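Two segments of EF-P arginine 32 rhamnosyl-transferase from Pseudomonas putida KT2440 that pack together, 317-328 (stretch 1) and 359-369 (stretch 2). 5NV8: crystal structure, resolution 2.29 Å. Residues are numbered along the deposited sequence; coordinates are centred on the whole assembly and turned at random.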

# COMPACT_ATOMS: atom_id res chain seq x y z
N ALA A 317 12.57 -11.15 5.38
CA ALA A 317 13.31 -10.06 6.00
C ALA A 317 12.36 -8.97 6.49
O ALA A 317 12.67 -8.28 7.46
CB ALA A 317 14.34 -9.48 5.03
N PHE A 318 11.20 -8.81 5.84
CA PHE A 318 10.22 -7.86 6.36
C PHE A 318 9.56 -8.39 7.63
O PHE A 318 9.32 -7.62 8.57
CB PHE A 318 9.16 -7.55 5.30
CG PHE A 318 8.05 -6.70 5.82
CD1 PHE A 318 8.31 -5.43 6.29
CD2 PHE A 318 6.76 -7.18 5.89
CE1 PHE A 318 7.30 -4.63 6.79
CE2 PHE A 318 5.74 -6.40 6.39
CZ PHE A 318 6.01 -5.12 6.84
N LEU A 319 9.26 -9.69 7.68
CA LEU A 319 8.56 -10.22 8.83
C LEU A 319 9.43 -10.30 10.08
O LEU A 319 8.89 -10.37 11.18
CB LEU A 319 8.01 -11.62 8.53
CG LEU A 319 7.06 -11.78 7.36
CD1 LEU A 319 7.12 -13.22 6.88
CD2 LEU A 319 5.64 -11.39 7.76
N ALA A 320 10.76 -10.29 9.93
CA ALA A 320 11.63 -10.40 11.10
C ALA A 320 11.38 -9.25 12.07
O ALA A 320 11.39 -9.45 13.29
CB ALA A 320 13.09 -10.45 10.66
N HIS A 321 11.16 -8.04 11.55
CA HIS A 321 10.77 -6.92 12.40
C HIS A 321 9.27 -6.89 12.66
O HIS A 321 8.85 -6.48 13.76
CB HIS A 321 11.18 -5.59 11.76
CG HIS A 321 12.49 -5.64 11.03
ND1 HIS A 321 12.61 -6.10 9.74
CD2 HIS A 321 13.73 -5.26 11.42
CE1 HIS A 321 13.87 -6.02 9.36
NE2 HIS A 321 14.57 -5.51 10.36
N TYR A 322 8.46 -7.31 11.69
CA TYR A 322 7.01 -7.14 11.80
C TYR A 322 6.40 -8.05 12.85
O TYR A 322 5.37 -7.70 13.44
CB TYR A 322 6.36 -7.40 10.44
CG TYR A 322 4.97 -6.80 10.29
CD1 TYR A 322 4.80 -5.42 10.22
CD2 TYR A 322 3.85 -7.60 10.20
CE1 TYR A 322 3.54 -4.86 10.08
CE2 TYR A 322 2.58 -7.06 10.06
CZ TYR A 322 2.44 -5.68 10.00
OH TYR A 322 1.19 -5.13 9.86
N ARG A 323 7.01 -9.20 13.12
CA ARG A 323 6.42 -10.23 13.96
C ARG A 323 6.83 -10.14 15.43
O ARG A 323 6.43 -11.00 16.22
CB ARG A 323 6.79 -11.62 13.42
CG ARG A 323 8.18 -12.07 13.84
CD ARG A 323 8.62 -13.31 13.10
NE ARG A 323 8.56 -14.48 13.97
CZ ARG A 323 9.00 -15.69 13.64
NH1 ARG A 323 9.56 -15.88 12.45
NH2 ARG A 323 8.90 -16.69 14.49
N CYS A 324 7.60 -9.12 15.81
CA CYS A 324 8.34 -9.17 17.07
C CYS A 324 7.43 -9.23 18.29
O CYS A 324 7.71 -9.97 19.24
CB CYS A 324 9.29 -7.98 17.16
SG CYS A 324 10.84 -8.20 16.26
N GLY A 325 6.33 -8.48 18.29
CA GLY A 325 5.55 -8.32 19.50
C GLY A 325 4.45 -9.33 19.76
O GLY A 325 3.87 -9.32 20.86
N LEU A 326 4.13 -10.20 18.81
CA LEU A 326 2.95 -11.05 18.93
C LEU A 326 3.26 -12.34 19.68
O LEU A 326 4.40 -12.80 19.75
CB LEU A 326 2.38 -11.37 17.55
CG LEU A 326 1.72 -10.18 16.84
CD1 LEU A 326 1.75 -10.38 15.33
CD2 LEU A 326 0.30 -9.98 17.33
N SER A 327 2.20 -12.93 20.25
CA SER A 327 2.30 -14.20 20.95
C SER A 327 2.57 -15.33 19.96
O SER A 327 2.50 -15.16 18.74
CB SER A 327 1.03 -14.48 21.74
OG SER A 327 -0.10 -14.54 20.88
N ASP A 328 2.88 -16.51 20.50
CA ASP A 328 3.28 -17.63 19.66
C ASP A 328 2.16 -18.06 18.72
O ASP A 328 2.41 -18.40 17.56
CB ASP A 328 3.72 -18.80 20.54
CG ASP A 328 4.99 -18.50 21.30
OD1 ASP A 328 6.03 -18.23 20.66
OD2 ASP A 328 4.96 -18.52 22.55
N PRO A 359 -8.19 -9.62 17.42
CA PRO A 359 -7.84 -8.52 18.34
C PRO A 359 -6.34 -8.31 18.50
O PRO A 359 -5.89 -7.16 18.58
CB PRO A 359 -8.50 -8.94 19.66
CG PRO A 359 -9.65 -9.77 19.24
CD PRO A 359 -9.17 -10.54 18.04
N GLU A 360 -5.57 -9.40 18.54
CA GLU A 360 -4.12 -9.26 18.62
C GLU A 360 -3.55 -8.66 17.34
O GLU A 360 -2.66 -7.80 17.39
CB GLU A 360 -3.47 -10.62 18.90
CG GLU A 360 -3.07 -10.83 20.35
CD GLU A 360 -1.84 -11.71 20.49
OE1 GLU A 360 -1.95 -12.94 20.29
OE2 GLU A 360 -0.75 -11.17 20.81
N LEU A 361 -4.05 -9.09 16.18
CA LEU A 361 -3.53 -8.58 14.91
C LEU A 361 -3.95 -7.13 14.69
O LEU A 361 -3.18 -6.34 14.13
CB LEU A 361 -4.00 -9.46 13.76
CG LEU A 361 -3.58 -10.93 13.82
CD1 LEU A 361 -3.88 -11.64 12.51
CD2 LEU A 361 -2.11 -11.06 14.18
N GLN A 362 -5.16 -6.77 15.12
CA GLN A 362 -5.61 -5.38 15.02
C GLN A 362 -4.69 -4.45 15.80
O GLN A 362 -4.25 -3.41 15.29
CB GLN A 362 -7.05 -5.26 15.54
CG GLN A 362 -8.11 -5.80 14.61
CD GLN A 362 -9.52 -5.51 15.11
OE1 GLN A 362 -10.25 -6.41 15.52
NE2 GLN A 362 -9.90 -4.24 15.08
N GLN A 363 -4.39 -4.81 17.05
CA GLN A 363 -3.50 -3.98 17.87
C GLN A 363 -2.08 -3.97 17.31
O GLN A 363 -1.40 -2.94 17.36
CB GLN A 363 -3.52 -4.47 19.32
CG GLN A 363 -3.02 -3.45 20.34
CD GLN A 363 -4.08 -2.43 20.73
OE1 GLN A 363 -4.60 -1.71 19.88
NE2 GLN A 363 -4.40 -2.37 22.01
N HIS A 364 -1.63 -5.11 16.78
CA HIS A 364 -0.28 -5.19 16.23
C HIS A 364 -0.11 -4.26 15.03
O HIS A 364 0.95 -3.65 14.86
CB HIS A 364 0.04 -6.63 15.85
CG HIS A 364 1.46 -6.85 15.45
ND1 HIS A 364 2.48 -6.95 16.37
CD2 HIS A 364 2.04 -6.99 14.23
CE1 HIS A 364 3.63 -7.14 15.74
NE2 HIS A 364 3.39 -7.17 14.44
N ALA A 365 -1.14 -4.16 14.19
CA ALA A 365 -1.05 -3.29 13.02
C ALA A 365 -0.99 -1.82 13.43
O ALA A 365 -0.28 -1.02 12.81
CB ALA A 365 -2.22 -3.55 12.08
N ARG A 366 -1.75 -1.43 14.47
CA ARG A 366 -1.69 -0.06 14.96
C ARG A 366 -0.32 0.25 15.55
O ARG A 366 0.24 1.32 15.30
CB ARG A 366 -2.78 0.18 16.01
CG ARG A 366 -4.19 -0.07 15.52
CD ARG A 366 -4.65 1.04 14.60
NE ARG A 366 -4.54 2.35 15.23
CZ ARG A 366 -5.13 3.45 14.78
NH1 ARG A 366 -5.87 3.41 13.68
NH2 ARG A 366 -4.97 4.61 15.42
N LEU A 367 0.23 -0.68 16.34
CA LEU A 367 1.50 -0.43 17.01
C LEU A 367 2.65 -0.33 16.02
O LEU A 367 3.61 0.41 16.26
CB LEU A 367 1.77 -1.53 18.03
CG LEU A 367 0.87 -1.50 19.27
CD1 LEU A 367 0.71 -2.89 19.87
CD2 LEU A 367 1.43 -0.53 20.31
N TRP A 368 2.58 -1.05 14.90
CA TRP A 368 3.65 -0.96 13.90
C TRP A 368 3.65 0.40 13.22
O TRP A 368 4.72 0.98 12.99
CB TRP A 368 3.51 -2.08 12.87
CG TRP A 368 4.56 -2.01 11.80
CD1 TRP A 368 4.44 -1.43 10.57
CD2 TRP A 368 5.89 -2.52 11.88
NE1 TRP A 368 5.62 -1.56 9.87
CE2 TRP A 368 6.53 -2.22 10.66
CE3 TRP A 368 6.61 -3.20 12.87
CZ2 TRP A 368 7.85 -2.58 10.39
CZ3 TRP A 368 7.93 -3.56 12.60
CH2 TRP A 368 8.53 -3.25 11.37
N GLY A 369 2.47 0.91 12.86
CA GLY A 369 2.41 2.22 12.23
C GLY A 369 2.92 3.33 13.14
O GLY A 369 3.64 4.22 12.70
O HOH W 1 0.54 -2.54 9.79

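Stretch 2 is helical throughout, and the side chains it turns toward stretch 1, Glu 360, His 364 and Trp 368, recur every four residues, so they line one side of the helix. Stretch 1 meets them with its helical residues Phe 318 to Tyr 322, whose helix axis runs at 99° to the other, and with the turn and loop that follow; the contact buries 549 Å², both sides summed. Glu 360 makes the polar end of the contact. Its carboxylate receives the hydroxyl of Ser 327 (OG to Glu 360 OE1, 2.5 Å) and, weakly, the backbone amide (Ser 327 N to Glu 360 OE2, 3.5 Å); Ser 327 sits at the N-cap position right before a helix. Leu 361 starts sideways, but its end comes nearer, and its CD2 lies 4.1 Å from Leu 326 CD1, a small apolar contact. His 364 is the most extensively covered residue of the contact. Leu 326, the last residue of the type I turn from Arg 323, points toward the helix and lays CD1 over the imidazole face, 3.5 Å from the ring centroid, while the imidazole edge is directed at the face of the Tyr 322 ring, with planes at 89°. The small Ala 365 lies near the tyrosine hydroxyl (Tyr 322 OH to Ala 365 CB, 4.4 Å); water 1 joins Tyr 322 OH, at 2.7 Å, to Ala 365 O by a weak bond of 3.5 Å, giving the buried phenol a polar partner. Trp 368 closes the contact with its broad indole. The Tyr 322 ring presents its edge to the indole face (CE1 to Trp 368 CG, 3.5 Å), and Phe 318 adds CE1 at 4.2 Å from Trp 368 CZ2. All three aromatics are buried, and the indole nitrogen is hydrogen-bonded elsewhere in the structure.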